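Local coordinates for protein antigen 43 (Escherichia coli, PDB 4KH3) that probably drives self-association and clumping of bacterial cells, and with it biofilm formation, through the passenger (alpha) domain of this AIDA-type autotransporter, at residues V314-L320 and G334-V338; L406-L412 and G429-L433; V419-L424 and S437-N441; L466-L471 and R486-L490. Residues are numbered along the deposited sequence.

Contact 1 (V314-L320 and G334-V338)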
# COMPACT_ATOMS: atom_id res chain seq x y z
N VAL A 314 -8.98 -8.06 -15.72
CA VAL A 314 -7.64 -8.09 -15.17
C VAL A 314 -6.63 -7.66 -16.22
O VAL A 314 -6.26 -8.45 -17.08
CB VAL A 314 -7.27 -9.49 -14.66
CG1 VAL A 314 -6.02 -9.42 -13.80
CG2 VAL A 314 -8.43 -10.09 -13.87
N ASP A 315 -6.20 -6.41 -16.13
CA ASP A 315 -5.30 -5.84 -17.13
C ASP A 315 -3.90 -5.66 -16.65
O ASP A 315 -3.52 -6.17 -15.60
CB ASP A 315 -5.81 -4.49 -17.62
CG ASP A 315 -6.97 -4.64 -18.55
OD1 ASP A 315 -7.24 -5.79 -18.94
OD2 ASP A 315 -7.60 -3.62 -18.89
N ASP A 316 -3.14 -4.90 -17.42
CA ASP A 316 -1.71 -4.77 -17.22
C ASP A 316 -1.37 -4.35 -15.80
O ASP A 316 -1.65 -3.22 -15.40
CB ASP A 316 -1.12 -3.79 -18.23
CG ASP A 316 0.39 -3.85 -18.30
OD1 ASP A 316 0.96 -4.90 -17.89
OD2 ASP A 316 1.01 -2.87 -18.75
N GLY A 317 -0.76 -5.25 -15.04
CA GLY A 317 -0.39 -4.96 -13.68
C GLY A 317 -1.48 -5.29 -12.68
O GLY A 317 -1.31 -5.11 -11.47
N GLY A 318 -2.62 -5.77 -13.18
CA GLY A 318 -3.69 -6.23 -12.32
C GLY A 318 -3.51 -7.66 -11.84
O GLY A 318 -2.95 -8.50 -12.55
N THR A 319 -3.97 -7.93 -10.62
CA THR A 319 -3.91 -9.28 -10.07
C THR A 319 -5.27 -9.74 -9.54
O THR A 319 -5.90 -9.05 -8.74
CB THR A 319 -2.89 -9.38 -8.93
OG1 THR A 319 -1.59 -9.14 -9.45
CG2 THR A 319 -2.92 -10.77 -8.32
N LEU A 320 -5.72 -10.90 -10.01
CA LEU A 320 -6.91 -11.54 -9.46
C LEU A 320 -6.51 -12.82 -8.76
O LEU A 320 -5.91 -13.71 -9.36
CB LEU A 320 -7.93 -11.82 -10.55
CG LEU A 320 -9.20 -12.55 -10.09
CD1 LEU A 320 -9.90 -11.75 -9.00
CD2 LEU A 320 -10.12 -12.79 -11.27
N GLY A 334 -6.56 -9.70 -19.58
CA GLY A 334 -5.92 -8.87 -20.58
C GLY A 334 -4.41 -9.00 -20.54
O GLY A 334 -3.84 -9.60 -19.61
N ASN A 335 -3.74 -8.44 -21.55
CA ASN A 335 -2.28 -8.44 -21.57
C ASN A 335 -1.70 -7.82 -20.31
O ASN A 335 -2.06 -6.71 -19.92
CB ASN A 335 -1.76 -7.72 -22.81
CG ASN A 335 -2.01 -8.51 -24.08
OD1 ASN A 335 -1.78 -9.73 -24.12
ND2 ASN A 335 -2.51 -7.84 -25.11
N GLY A 336 -0.81 -8.56 -19.66
CA GLY A 336 -0.17 -8.10 -18.44
C GLY A 336 -0.93 -8.51 -17.19
O GLY A 336 -0.45 -8.29 -16.07
N GLY A 337 -2.11 -9.09 -17.37
CA GLY A 337 -2.93 -9.51 -16.25
C GLY A 337 -2.38 -10.75 -15.57
O GLY A 337 -1.82 -11.63 -16.22
N VAL A 338 -2.55 -10.81 -14.25
CA VAL A 338 -2.01 -11.92 -13.46
C VAL A 338 -3.13 -12.71 -12.76
O VAL A 338 -4.08 -12.13 -12.23
CB VAL A 338 -1.02 -11.40 -12.40
CG1 VAL A 338 -0.80 -12.43 -11.32
CG2 VAL A 338 0.29 -11.01 -13.06
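Two type II turns lie one on the other here, Asp-315 to Gly-318 and Gly-334 to Gly-337, each closed by its own bond: Gly-318 N to Asp-315 O at 2.6 Å and Gly-337 N to Gly-334 O at 2.9 Å. Four backbone hydrogen bonds join the layers. Gly-334 N reaches Val-314 O (2.8 Å), Gly-317 N reaches Gly-336 O (3.2 Å), and beyond the turns the chains run parallel, with Val-338 N on Gly-318 O (2.9 Å) and Leu-320 N on Val-338 O (3.0 Å). This is a corner of the parallel beta-helix, where successive coils turn in the same way before entering strands 319-322 and 338-342. The glycines make the close stacking possible. Gly-317 and Gly-336 hold the positive-phi third position of their turns, while a CB on Gly-334 would lie 2.4 Å from Asp-315 OD1 and one on Gly-337 would lie 2.3 Å from Val-314 O. Thr-319 and Val-338 share a sheet face, OG1 of Thr-319 being 3.8 Å from CB of Val-338. Leu-320 packs instead against Leu-301, Val-303 and Val-331, and the Asp-315 carboxylate forms salt bridges with Arg-279 and Arg-313.

Contact 2 (L406-L412 and G429-L433)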
# COMPACT_ATOMS: atom_id res chain seq x y z
N LEU A 406 4.92 -26.19 -21.40
CA LEU A 406 5.84 -25.42 -20.57
C LEU A 406 6.79 -24.62 -21.44
O LEU A 406 7.67 -25.19 -22.08
CB LEU A 406 6.64 -26.35 -19.66
CG LEU A 406 5.84 -27.31 -18.76
CD1 LEU A 406 6.80 -28.15 -17.93
CD2 LEU A 406 4.84 -26.57 -17.87
N ASN A 407 6.60 -23.30 -21.49
CA ASN A 407 7.42 -22.42 -22.31
C ASN A 407 8.04 -21.27 -21.52
O ASN A 407 7.55 -20.90 -20.45
CB ASN A 407 6.60 -21.82 -23.45
CG ASN A 407 6.22 -22.82 -24.53
OD1 ASN A 407 6.90 -23.83 -24.72
ND2 ASN A 407 5.15 -22.53 -25.26
N ASN A 408 9.12 -20.71 -22.07
CA ASN A 408 9.63 -19.39 -21.70
C ASN A 408 9.75 -19.08 -20.22
O ASN A 408 9.22 -18.06 -19.77
CB ASN A 408 8.76 -18.33 -22.35
CG ASN A 408 8.76 -18.42 -23.86
OD1 ASN A 408 9.81 -18.60 -24.47
ND2 ASN A 408 7.58 -18.30 -24.46
N GLY A 409 10.44 -19.92 -19.47
CA GLY A 409 10.67 -19.65 -18.07
C GLY A 409 9.67 -20.34 -17.17
O GLY A 409 9.67 -20.14 -15.95
N ALA A 410 8.81 -21.15 -17.77
CA ALA A 410 7.81 -21.89 -17.02
C ALA A 410 8.45 -22.74 -15.92
O ALA A 410 9.53 -23.31 -16.10
CB ALA A 410 6.99 -22.76 -17.95
N ILE A 411 7.79 -22.80 -14.78
CA ILE A 411 8.21 -23.70 -13.71
C ILE A 411 7.03 -24.58 -13.34
O ILE A 411 5.90 -24.10 -13.20
CB ILE A 411 8.70 -22.94 -12.47
CG1 ILE A 411 9.96 -22.14 -12.80
CG2 ILE A 411 8.97 -23.90 -11.32
CD1 ILE A 411 10.53 -21.39 -11.59
N LEU A 412 7.29 -25.87 -13.22
CA LEU A 412 6.30 -26.84 -12.79
C LEU A 412 6.88 -27.53 -11.59
O LEU A 412 7.82 -28.31 -11.71
CB LEU A 412 6.01 -27.84 -13.91
CG LEU A 412 5.25 -29.11 -13.51
CD1 LEU A 412 3.95 -28.76 -12.82
CD2 LEU A 412 4.99 -29.94 -14.75
N GLY A 429 11.84 -21.55 -25.45
CA GLY A 429 12.52 -21.13 -24.24
C GLY A 429 12.84 -22.25 -23.26
O GLY A 429 12.97 -23.42 -23.64
N ASP A 430 12.99 -21.89 -22.00
CA ASP A 430 13.42 -22.84 -20.98
C ASP A 430 12.23 -23.30 -20.16
O ASP A 430 11.19 -22.65 -20.15
CB ASP A 430 14.42 -22.18 -20.04
CG ASP A 430 15.77 -21.92 -20.69
OD1 ASP A 430 16.00 -22.36 -21.84
OD2 ASP A 430 16.61 -21.28 -20.03
N ALA A 431 12.40 -24.41 -19.46
CA ALA A 431 11.37 -24.89 -18.54
C ALA A 431 12.02 -25.64 -17.38
O ALA A 431 13.09 -26.22 -17.53
CB ALA A 431 10.37 -25.78 -19.27
N LEU A 432 11.37 -25.61 -16.22
CA LEU A 432 11.87 -26.35 -15.06
C LEU A 432 10.76 -27.23 -14.51
O LEU A 432 9.68 -26.75 -14.20
CB LEU A 432 12.35 -25.39 -13.96
CG LEU A 432 12.86 -26.05 -12.68
CD1 LEU A 432 14.04 -26.95 -12.99
CD2 LEU A 432 13.25 -25.03 -11.59
N LEU A 433 11.04 -28.52 -14.42
CA LEU A 433 10.17 -29.45 -13.72
C LEU A 433 10.96 -29.91 -12.52
O LEU A 433 12.06 -30.42 -12.67
CB LEU A 433 9.82 -30.64 -14.61
CG LEU A 433 9.28 -31.90 -13.93
CD1 LEU A 433 7.95 -31.64 -13.29
CD2 LEU A 433 9.16 -33.01 -14.95
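Start with the amides. Gly-409 N donates to Asp-430 O (2.9 Å), Leu-432 N to Ala-410 O (2.9 Å), and Leu-412 N to Leu-432 O (2.7 Å), so the main chain does the polar work between two strands, 410-412 and 431-433, whose axes run 4.7 Å apart and only 7° from parallel. Ala-410 N is used within its own segment, closing the type I' turn on Asn-407 O at 3.0 Å. Asn-408 N comes within 3.4 Å of Asp-430 O but at too poor an angle to count as a bond; the backbones of Asn-408 and Glu-428 are also hydrogen-bonded. Among the polar side chains, Asn-407 OD1 is satisfied by Arg-427 N, just before the second segment, whereas Asn-408 ND2 donates to Asn-389 OD1 on one neighbouring coil and Asp-430 OD1 accepts from Thr-451 N on another. Weaker CA-H...O contacts fill in, such as Leu-433 CA to Leu-412 O at 3.3 Å. Inside the beta-helix, Leu-412 CG meets Leu-433 CD1 (3.7 Å) and Leu-406 CB, from the strand before the turn, meets Ala-431 CB (3.8 Å); on the other face Ile-411 CG1 sits 4.2 Å from Leu-432 CB. The coils are thus held by backbone bonds and apolar side-chain packing, while Asn-408 and Asp-430 tie in further coils.

Contact 3 (V419-L424 and S437-N441)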
# COMPACT_ATOMS: atom_id res chain seq x y z
N VAL A 419 0.31 -37.38 -11.98
CA VAL A 419 0.17 -38.37 -13.04
C VAL A 419 0.09 -37.68 -14.39
O VAL A 419 -0.61 -36.68 -14.54
CB VAL A 419 -1.11 -39.21 -12.82
CG1 VAL A 419 -1.43 -40.07 -14.03
CG2 VAL A 419 -0.98 -40.05 -11.55
N ASN A 420 0.81 -38.20 -15.37
CA ASN A 420 0.61 -37.77 -16.75
C ASN A 420 0.58 -38.97 -17.70
O ASN A 420 1.53 -39.76 -17.75
CB ASN A 420 1.69 -36.78 -17.19
CG ASN A 420 1.62 -36.48 -18.67
OD1 ASN A 420 0.55 -36.21 -19.21
ND2 ASN A 420 2.76 -36.54 -19.35
N ASN A 421 -0.50 -39.09 -18.45
CA ASN A 421 -0.67 -40.17 -19.40
C ASN A 421 -0.82 -39.58 -20.79
O ASN A 421 -0.93 -40.30 -21.79
CB ASN A 421 -1.88 -41.05 -19.04
CG ASN A 421 -1.69 -41.82 -17.73
OD1 ASN A 421 -0.62 -42.36 -17.46
ND2 ASN A 421 -2.74 -41.87 -16.92
N ASP A 422 -0.84 -38.25 -20.86
CA ASP A 422 -0.92 -37.56 -22.14
C ASP A 422 0.39 -36.86 -22.47
O ASP A 422 1.47 -37.41 -22.23
CB ASP A 422 -2.09 -36.57 -22.16
CG ASP A 422 -3.42 -37.22 -21.77
OD1 ASP A 422 -3.47 -38.46 -21.63
OD2 ASP A 422 -4.42 -36.50 -21.61
N THR A 423 0.32 -35.66 -23.01
CA THR A 423 1.52 -35.02 -23.54
C THR A 423 2.00 -33.80 -22.75
O THR A 423 1.29 -32.80 -22.64
CB THR A 423 1.31 -34.62 -24.99
OG1 THR A 423 0.98 -35.78 -25.75
CG2 THR A 423 2.56 -33.97 -25.55
N LEU A 424 3.20 -33.89 -22.20
CA LEU A 424 3.87 -32.74 -21.60
C LEU A 424 4.86 -32.19 -22.62
O LEU A 424 5.74 -32.91 -23.08
CB LEU A 424 4.59 -33.18 -20.33
CG LEU A 424 5.42 -32.12 -19.58
CD1 LEU A 424 4.54 -30.95 -19.21
CD2 LEU A 424 6.07 -32.72 -18.33
N SER A 437 7.12 -36.25 -7.87
CA SER A 437 7.09 -37.41 -8.74
C SER A 437 6.07 -37.20 -9.85
O SER A 437 4.99 -36.65 -9.62
CB SER A 437 6.73 -38.65 -7.92
OG SER A 437 6.22 -39.68 -8.75
N LEU A 438 6.43 -37.62 -11.05
CA LEU A 438 5.51 -37.61 -12.18
C LEU A 438 5.57 -38.98 -12.82
O LEU A 438 6.63 -39.41 -13.28
CB LEU A 438 5.93 -36.54 -13.18
CG LEU A 438 5.06 -36.32 -14.42
CD1 LEU A 438 3.64 -35.89 -14.04
CD2 LEU A 438 5.69 -35.29 -15.33
N THR A 439 4.44 -39.69 -12.84
CA THR A 439 4.41 -41.02 -13.43
C THR A 439 3.32 -41.13 -14.48
O THR A 439 2.58 -40.18 -14.71
CB THR A 439 4.15 -42.10 -12.38
OG1 THR A 439 2.90 -41.83 -11.73
CG2 THR A 439 5.26 -42.09 -11.34
N GLY A 440 3.25 -42.29 -15.12
CA GLY A 440 2.22 -42.56 -16.12
C GLY A 440 2.75 -43.12 -17.42
O GLY A 440 3.93 -43.44 -17.55
N ASN A 441 1.87 -43.23 -18.41
CA ASN A 441 2.24 -43.74 -19.72
C ASN A 441 2.32 -42.60 -20.70
O ASN A 441 2.29 -42.81 -21.92
CB ASN A 441 1.22 -44.77 -20.20
CG ASN A 441 0.82 -45.75 -19.11
OD1 ASN A 441 -0.32 -45.75 -18.65
ND2 ASN A 441 1.77 -46.57 -18.66
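Asn-420 is the side chain to look at first. With chi1 at t and chi2 at 47°, its OD1 curls back to accept from Asp-422 N at 3.0 Å, an Asx turn, and its ND2 makes a weak 3.3 Å bond to Asp-422 O; ND2 also donates to Gln-461 of strand 458-461. Asn-421, chi1 at m, does the opposite and reaches across: its OD1 accepts a hydrogen bond from Asn-441 N (2.8 Å) and lies 3.1 Å from Gly-440 CA. A CB on Gly-440 would sit 2.0 Å from Asn-420 O, so the close approach depends on its being glycine, as does its phi of 130°. These residues form a corner of the beta-helix, where strands 417-420 and 437-439 of successive coils run side by side, in parallel, into the corner, and Asn-420 N bonds to Thr-439 O at 2.7 Å. Val-419 (t) and Thr-439 (p) point to the same face, with Val-419 CG2 4.3 Å from Thr-439 OG1. Leu-438 and Leu-424 are both tp rotamers, and their ends meet in the interior, CD2 of Leu-424 to CD2 of Leu-438 at 4.0 Å, while Leu-438 CD1 rests 3.8 Å from Asn-420 CB.

Contact 4 (L466-L471 and R486-L490)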
# COMPACT_ATOMS: atom_id res chain seq x y z
N LEU A 466 13.14 -36.04 -27.34
CA LEU A 466 14.09 -34.94 -27.37
C LEU A 466 14.36 -34.53 -28.81
O LEU A 466 15.23 -35.08 -29.46
CB LEU A 466 15.39 -35.36 -26.69
CG LEU A 466 16.52 -34.35 -26.58
CD1 LEU A 466 15.99 -33.01 -26.12
CD2 LEU A 466 17.57 -34.86 -25.61
N ASN A 467 13.60 -33.54 -29.29
CA ASN A 467 13.66 -33.16 -30.70
C ASN A 467 14.59 -32.01 -31.00
O ASN A 467 15.16 -31.95 -32.09
CB ASN A 467 12.27 -32.83 -31.25
CG ASN A 467 11.29 -33.97 -31.06
OD1 ASN A 467 11.69 -35.13 -30.91
ND2 ASN A 467 10.00 -33.66 -31.06
N GLU A 468 14.73 -31.08 -30.05
CA GLU A 468 15.61 -29.93 -30.22
C GLU A 468 16.07 -29.40 -28.86
O GLU A 468 15.38 -29.56 -27.86
CB GLU A 468 14.93 -28.82 -31.04
CG GLU A 468 15.86 -27.69 -31.48
CD GLU A 468 16.95 -28.14 -32.48
OE1 GLU A 468 17.97 -27.42 -32.59
OE2 GLU A 468 16.78 -29.18 -33.15
N GLY A 469 17.25 -28.81 -28.83
CA GLY A 469 17.73 -28.17 -27.62
C GLY A 469 18.18 -29.14 -26.55
O GLY A 469 18.46 -30.29 -26.85
N THR A 470 18.23 -28.66 -25.31
CA THR A 470 18.87 -29.38 -24.22
C THR A 470 17.89 -29.96 -23.19
O THR A 470 16.97 -29.28 -22.75
CB THR A 470 19.84 -28.45 -23.46
OG1 THR A 470 20.85 -27.98 -24.36
CG2 THR A 470 20.49 -29.17 -22.27
N LEU A 471 18.11 -31.21 -22.81
CA LEU A 471 17.39 -31.80 -21.71
C LEU A 471 18.39 -32.09 -20.61
O LEU A 471 19.35 -32.83 -20.83
CB LEU A 471 16.71 -33.10 -22.14
CG LEU A 471 16.05 -33.90 -21.01
CD1 LEU A 471 14.99 -33.06 -20.33
CD2 LEU A 471 15.46 -35.19 -21.53
N ARG A 486 18.90 -35.01 -34.08
CA ARG A 486 19.98 -34.06 -34.27
C ARG A 486 19.57 -32.68 -33.74
O ARG A 486 18.39 -32.34 -33.71
CB ARG A 486 20.35 -33.97 -35.75
CG ARG A 486 19.28 -33.37 -36.62
CD ARG A 486 19.22 -34.04 -37.98
NE ARG A 486 18.65 -33.17 -39.00
CZ ARG A 486 18.43 -33.54 -40.26
NH1 ARG A 486 18.71 -34.78 -40.64
NH2 ARG A 486 17.91 -32.68 -41.13
N GLY A 487 20.55 -31.90 -33.31
CA GLY A 487 20.28 -30.58 -32.79
C GLY A 487 19.99 -30.59 -31.30
O GLY A 487 19.44 -29.63 -30.77
N THR A 488 20.36 -31.68 -30.62
CA THR A 488 20.05 -31.82 -29.20
C THR A 488 21.25 -32.15 -28.34
O THR A 488 22.32 -32.51 -28.83
CB THR A 488 19.01 -32.93 -28.96
OG1 THR A 488 19.54 -34.19 -29.40
CG2 THR A 488 17.73 -32.62 -29.70
N ALA A 489 21.05 -32.02 -27.03
CA ALA A 489 22.04 -32.38 -26.04
C ALA A 489 21.30 -32.93 -24.83
O ALA A 489 20.27 -32.40 -24.43
CB ALA A 489 22.88 -31.16 -25.67
N LEU A 490 21.82 -34.00 -24.26
CA LEU A 490 21.20 -34.59 -23.09
C LEU A 490 22.24 -34.63 -21.99
O LEU A 490 23.29 -35.22 -22.17
CB LEU A 490 20.75 -36.02 -23.39
CG LEU A 490 20.34 -36.80 -22.14
CD1 LEU A 490 19.08 -36.22 -21.51
CD2 LEU A 490 20.15 -38.28 -22.42
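This is a parallel strand pairing at the C-terminal end of the fold: strand 488-493 is the outermost of its sheet within the chain, and it lies on strand 469-474. The axes of the short strand segments 469-471 and 488-490 approach to 4.6 Å, with N-to-C directions 14° apart. Three backbone hydrogen bonds zip them together, Gly-469 N to Gly-487 O (3.0 Å), Ala-489 N to Gly-469 O (3.1 Å) and Leu-471 N to Ala-489 O (3.0 Å). The register puts Leu-471 over Leu-490 on the face that lines the core of the beta-helix, with CD2 of Leu-471 3.8 Å from CD1 of Leu-490, and Thr-470 over Ala-489 on the other. Leu-466, from the strand before the corner, adds to the core by bringing its CD2 within 4.0 Å of Leu-490 CB. Thr-488 tucks its methyl under that corner, CG2 lying 3.4 Å from Glu-468 N and 3.5 Å from Leu-466 O; its OG1 bonds to Gln-485 O. Two glycines matter for different reasons: Gly-469 adopts a positive phi (74°), whereas a CB on Gly-487 would come 2.5 Å from Glu-468 OE2. On the preceding coil, Lys-446 NZ bonds to Glu-468 O.

All four contacts join neighbouring coils of one beta-helix, and they lie on the C-terminal side of the chain's centre. Contacts 1, 2 and 4 fall along the same long parallel sheet. The centres of contact 1 and contact 2 are about 21 Å apart, those of contact 2 and contact 4 about 15 Å. Contact 3 pairs strands of the second sheet, its centre about 17 Å from that of contact 2. Along the chain contact 1 closes first, contacts 2 and 3 interleave, and contact 4 follows. Contacts 2 and 3 meet through the core, Leu-406 CD1 with Leu-424 CD1 (3.8 Å) and Leu-433 CD2 with Leu-438 CD2 (4.2 Å). Repeated coil upon coil, such pairings build the elongated passenger domain, probably the surface through which cells associate.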